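Trehalose monomycolate transport factor A (Mycolicibacterium smegmatis MC2 155, PDB 6T84) is required for MmpL3-dependent transport of trehalose monomycolate to the mycobacterial cell wall, interacting with MmpL3 through its N-terminal domain. Local coordinates at residues Leu54-Asp66 / Ala71-Asn83. Numbering follows the deposited sequence.
Sequences LGQIRGEAVFIFD and ATVIALHRKVGTN
His77 sets CG anti to its backbone N (chi1 -172°) and Glu60 bends at chi2 (-68°), which brings imidazole and carboxylate together at one end of the antiparallel beta hairpin formed by strands 60-67 and 71-77, within the large antiparallel sheet of the N-terminal domain. His77 ND1 donates to Glu60 OE1 at 2.6 Å; the oxygen lies near the ring plane, and the two planes are only 16° apart. This His-carboxylate bond should hold the ring's rotation, while Trp148 meets the ring edge-to-face. Five backbone hydrogen bonds, from His77 N to Ala61 O through to the Phe65-Val73 pair, join the strands. On the face covered by helices 10-21 and 159-175, Val62 CG2 touches Ile74 CG2 (3.7 Å), Ile64 lies alongside Ile74, and Leu76 CD1 reaches Val62 CB and Ile57 CD1. On the other face Phe65 lays its ring over Val73, whose CB makes an off-centre CH-pi contact 4.0 Å from the ring centroid; Trp36 meets that ring with its plane nearly parallel. At the turn end of the hairpin, buried Asp66 forms a salt bridge with Arg14 through OD1 and bonds Asn51 through OD2; Thr72 OG1 also donates to Asp66 OD1, at 2.7 Å from above the carboxylate plane.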
# COMPACT_ATOMS: atom_id res chain seq x y z
N LEU A 54 0.71 14.58 -2.91
CA LEU A 54 0.66 14.66 -1.46
C LEU A 54 -0.70 15.22 -1.08
O LEU A 54 -1.05 16.34 -1.49
CB LEU A 54 1.77 15.62 -0.95
CG LEU A 54 3.20 15.33 -1.48
CD1 LEU A 54 3.50 16.08 -2.82
CD2 LEU A 54 4.26 15.66 -0.39
N GLY A 55 -1.47 14.46 -0.31
CA GLY A 55 -2.81 14.90 0.01
C GLY A 55 -3.28 14.38 1.34
O GLY A 55 -2.50 13.91 2.16
N GLN A 56 -4.59 14.46 1.58
CA GLN A 56 -5.20 13.92 2.81
C GLN A 56 -6.49 13.22 2.44
O GLN A 56 -7.18 13.65 1.51
CB GLN A 56 -5.57 15.00 3.82
CG GLN A 56 -4.36 15.66 4.51
CD GLN A 56 -4.77 16.63 5.61
OE1 GLN A 56 -4.63 16.34 6.80
NE2 GLN A 56 -5.29 17.79 5.21
N ILE A 57 -6.82 12.16 3.18
CA ILE A 57 -8.13 11.49 3.07
C ILE A 57 -8.72 11.55 4.46
O ILE A 57 -8.16 10.96 5.39
CB ILE A 57 -7.99 10.02 2.64
CG1 ILE A 57 -7.46 9.89 1.21
CG2 ILE A 57 -9.33 9.28 2.78
CD1 ILE A 57 -7.15 8.46 0.81
N ARG A 58 -9.82 12.31 4.61
CA ARG A 58 -10.52 12.51 5.87
C ARG A 58 -9.53 12.76 7.00
O ARG A 58 -9.55 12.14 8.05
CB ARG A 58 -11.53 11.40 6.15
CG ARG A 58 -12.61 11.21 5.02
CD ARG A 58 -13.53 12.44 4.73
NE ARG A 58 -14.55 12.20 3.69
CZ ARG A 58 -15.36 13.14 3.17
NH1 ARG A 58 -15.28 14.39 3.60
NH2 ARG A 58 -16.26 12.84 2.23
N GLY A 59 -8.58 13.65 6.73
CA GLY A 59 -7.71 14.11 7.78
C GLY A 59 -6.40 13.38 7.90
O GLY A 59 -5.59 13.74 8.76
N GLU A 60 -6.19 12.31 7.16
CA GLU A 60 -4.98 11.52 7.29
C GLU A 60 -4.15 11.68 6.00
O GLU A 60 -4.68 11.62 4.88
CB GLU A 60 -5.31 10.05 7.50
CG GLU A 60 -5.94 9.79 8.86
CD GLU A 60 -5.00 10.01 10.03
OE1 GLU A 60 -3.77 10.06 9.85
OE2 GLU A 60 -5.52 10.13 11.17
N ALA A 61 -2.84 11.86 6.16
CA ALA A 61 -1.96 12.04 5.00
C ALA A 61 -2.02 10.82 4.06
O ALA A 61 -2.04 9.66 4.49
CB ALA A 61 -0.51 12.23 5.44
N VAL A 62 -2.02 11.11 2.75
CA VAL A 62 -1.88 10.08 1.73
C VAL A 62 -0.85 10.57 0.72
O VAL A 62 -0.86 11.74 0.32
CB VAL A 62 -3.23 9.73 1.05
CG1 VAL A 62 -3.79 10.90 0.24
CG2 VAL A 62 -3.08 8.49 0.13
N PHE A 63 0.07 9.69 0.36
CA PHE A 63 1.11 9.99 -0.63
C PHE A 63 1.02 9.00 -1.78
O PHE A 63 0.80 7.81 -1.53
CB PHE A 63 2.50 9.91 0.00
CG PHE A 63 2.69 10.83 1.25
CD1 PHE A 63 1.97 12.02 1.41
CD2 PHE A 63 3.57 10.50 2.22
CE1 PHE A 63 2.14 12.88 2.52
CE2 PHE A 63 3.78 11.35 3.31
CZ PHE A 63 3.06 12.54 3.46
N ILE A 64 1.13 9.46 -3.01
CA ILE A 64 1.06 8.61 -4.19
C ILE A 64 2.29 8.93 -5.02
O ILE A 64 2.57 10.11 -5.27
CB ILE A 64 -0.22 8.89 -4.99
CG1 ILE A 64 -1.45 8.73 -4.05
CG2 ILE A 64 -0.31 7.91 -6.19
CD1 ILE A 64 -2.04 10.04 -3.56
N PHE A 65 3.00 7.90 -5.46
CA PHE A 65 4.26 8.18 -6.16
C PHE A 65 4.66 6.96 -6.98
O PHE A 65 4.14 5.86 -6.78
CB PHE A 65 5.39 8.58 -5.19
CG PHE A 65 5.57 7.60 -4.08
CD1 PHE A 65 6.42 6.49 -4.24
CD2 PHE A 65 4.86 7.74 -2.89
CE1 PHE A 65 6.54 5.52 -3.21
CE2 PHE A 65 5.01 6.81 -1.85
CZ PHE A 65 5.86 5.70 -2.01
N ASP A 66 5.58 7.18 -7.93
CA ASP A 66 6.12 6.10 -8.74
C ASP A 66 7.53 5.79 -8.27
O ASP A 66 8.30 6.70 -7.93
CB ASP A 66 6.17 6.50 -10.22
CG ASP A 66 4.82 6.85 -10.78
OD1 ASP A 66 3.79 6.34 -10.27
OD2 ASP A 66 4.78 7.59 -11.79
N ALA A 71 6.78 0.19 -9.44
CA ALA A 71 5.41 0.26 -8.95
C ALA A 71 4.98 1.70 -8.80
O ALA A 71 5.81 2.60 -8.61
CB ALA A 71 5.31 -0.37 -7.55
N THR A 72 3.67 1.91 -8.79
CA THR A 72 3.05 3.12 -8.25
C THR A 72 2.53 2.73 -6.86
O THR A 72 1.88 1.70 -6.72
CB THR A 72 1.89 3.57 -9.14
OG1 THR A 72 2.42 4.00 -10.43
CG2 THR A 72 1.06 4.72 -8.52
N VAL A 73 2.88 3.50 -5.85
CA VAL A 73 2.54 3.21 -4.46
C VAL A 73 1.62 4.28 -3.93
O VAL A 73 1.82 5.48 -4.17
CB VAL A 73 3.82 3.13 -3.60
CG1 VAL A 73 3.47 2.86 -2.15
CG2 VAL A 73 4.74 2.03 -4.15
N ILE A 74 0.63 3.87 -3.13
CA ILE A 74 -0.22 4.78 -2.37
C ILE A 74 -0.01 4.43 -0.90
O ILE A 74 -0.18 3.26 -0.52
CB ILE A 74 -1.70 4.59 -2.76
CG1 ILE A 74 -1.89 4.89 -4.25
CG2 ILE A 74 -2.62 5.45 -1.88
CD1 ILE A 74 -3.35 4.51 -4.75
N ALA A 75 0.42 5.43 -0.10
CA ALA A 75 0.66 5.24 1.34
C ALA A 75 -0.31 6.10 2.12
O ALA A 75 -0.36 7.31 1.91
CB ALA A 75 2.07 5.65 1.73
N LEU A 76 -1.08 5.48 3.03
CA LEU A 76 -2.08 6.18 3.83
C LEU A 76 -1.71 6.15 5.31
O LEU A 76 -1.40 5.09 5.85
CB LEU A 76 -3.45 5.53 3.64
CG LEU A 76 -4.62 6.08 4.49
CD1 LEU A 76 -4.94 7.52 4.11
CD2 LEU A 76 -5.92 5.18 4.31
N HIS A 77 -1.73 7.31 5.95
CA HIS A 77 -1.34 7.35 7.35
C HIS A 77 -2.37 6.70 8.27
O HIS A 77 -3.57 6.91 8.12
CB HIS A 77 -1.12 8.80 7.79
CG HIS A 77 -0.53 8.92 9.15
ND1 HIS A 77 -1.27 9.30 10.27
CD2 HIS A 77 0.74 8.74 9.58
CE1 HIS A 77 -0.47 9.33 11.32
NE2 HIS A 77 0.75 8.99 10.94
N ARG A 78 -1.89 5.91 9.24
CA ARG A 78 -2.77 5.23 10.21
C ARG A 78 -2.94 6.09 11.45
O ARG A 78 -1.98 6.71 11.96
CB ARG A 78 -2.14 3.94 10.70
CG ARG A 78 -1.92 2.85 9.68
CD ARG A 78 -1.10 1.71 10.32
NE ARG A 78 -1.84 1.11 11.44
CZ ARG A 78 -2.72 0.14 11.26
NH1 ARG A 78 -2.93 -0.32 10.02
NH2 ARG A 78 -3.39 -0.37 12.29
N LYS A 79 -4.15 6.04 12.01
CA LYS A 79 -4.42 6.86 13.19
C LYS A 79 -3.70 6.31 14.42
O LYS A 79 -3.19 7.09 15.24
CB LYS A 79 -5.93 6.95 13.42
CG LYS A 79 -6.33 7.88 14.54
CD LYS A 79 -7.83 7.96 14.70
CE LYS A 79 -8.22 8.96 15.77
NZ LYS A 79 -7.57 10.28 15.50
N VAL A 80 -3.65 4.99 14.58
CA VAL A 80 -3.01 4.33 15.71
C VAL A 80 -1.97 3.35 15.19
O VAL A 80 -2.30 2.48 14.38
CB VAL A 80 -4.06 3.61 16.59
CG1 VAL A 80 -3.40 3.06 17.85
CG2 VAL A 80 -5.24 4.54 16.90
N GLY A 81 -0.73 3.46 15.67
CA GLY A 81 0.33 2.57 15.21
C GLY A 81 0.19 1.13 15.70
O GLY A 81 -0.51 0.82 16.67
N THR A 82 0.87 0.23 14.98
CA THR A 82 0.96 -1.16 15.40
C THR A 82 2.34 -1.70 15.11
O THR A 82 3.00 -1.25 14.17
CB THR A 82 -0.08 -2.03 14.65
OG1 THR A 82 0.02 -3.37 15.13
CG2 THR A 82 0.15 -2.11 13.10
N ASN A 83 2.79 -2.68 15.90
CA ASN A 83 4.02 -3.38 15.55
C ASN A 83 3.78 -4.62 14.70
O ASN A 83 4.75 -5.26 14.30
CB ASN A 83 4.79 -3.83 16.79
CG ASN A 83 5.54 -2.71 17.46
OD1 ASN A 83 5.92 -1.71 16.83
ND2 ASN A 83 5.79 -2.88 18.75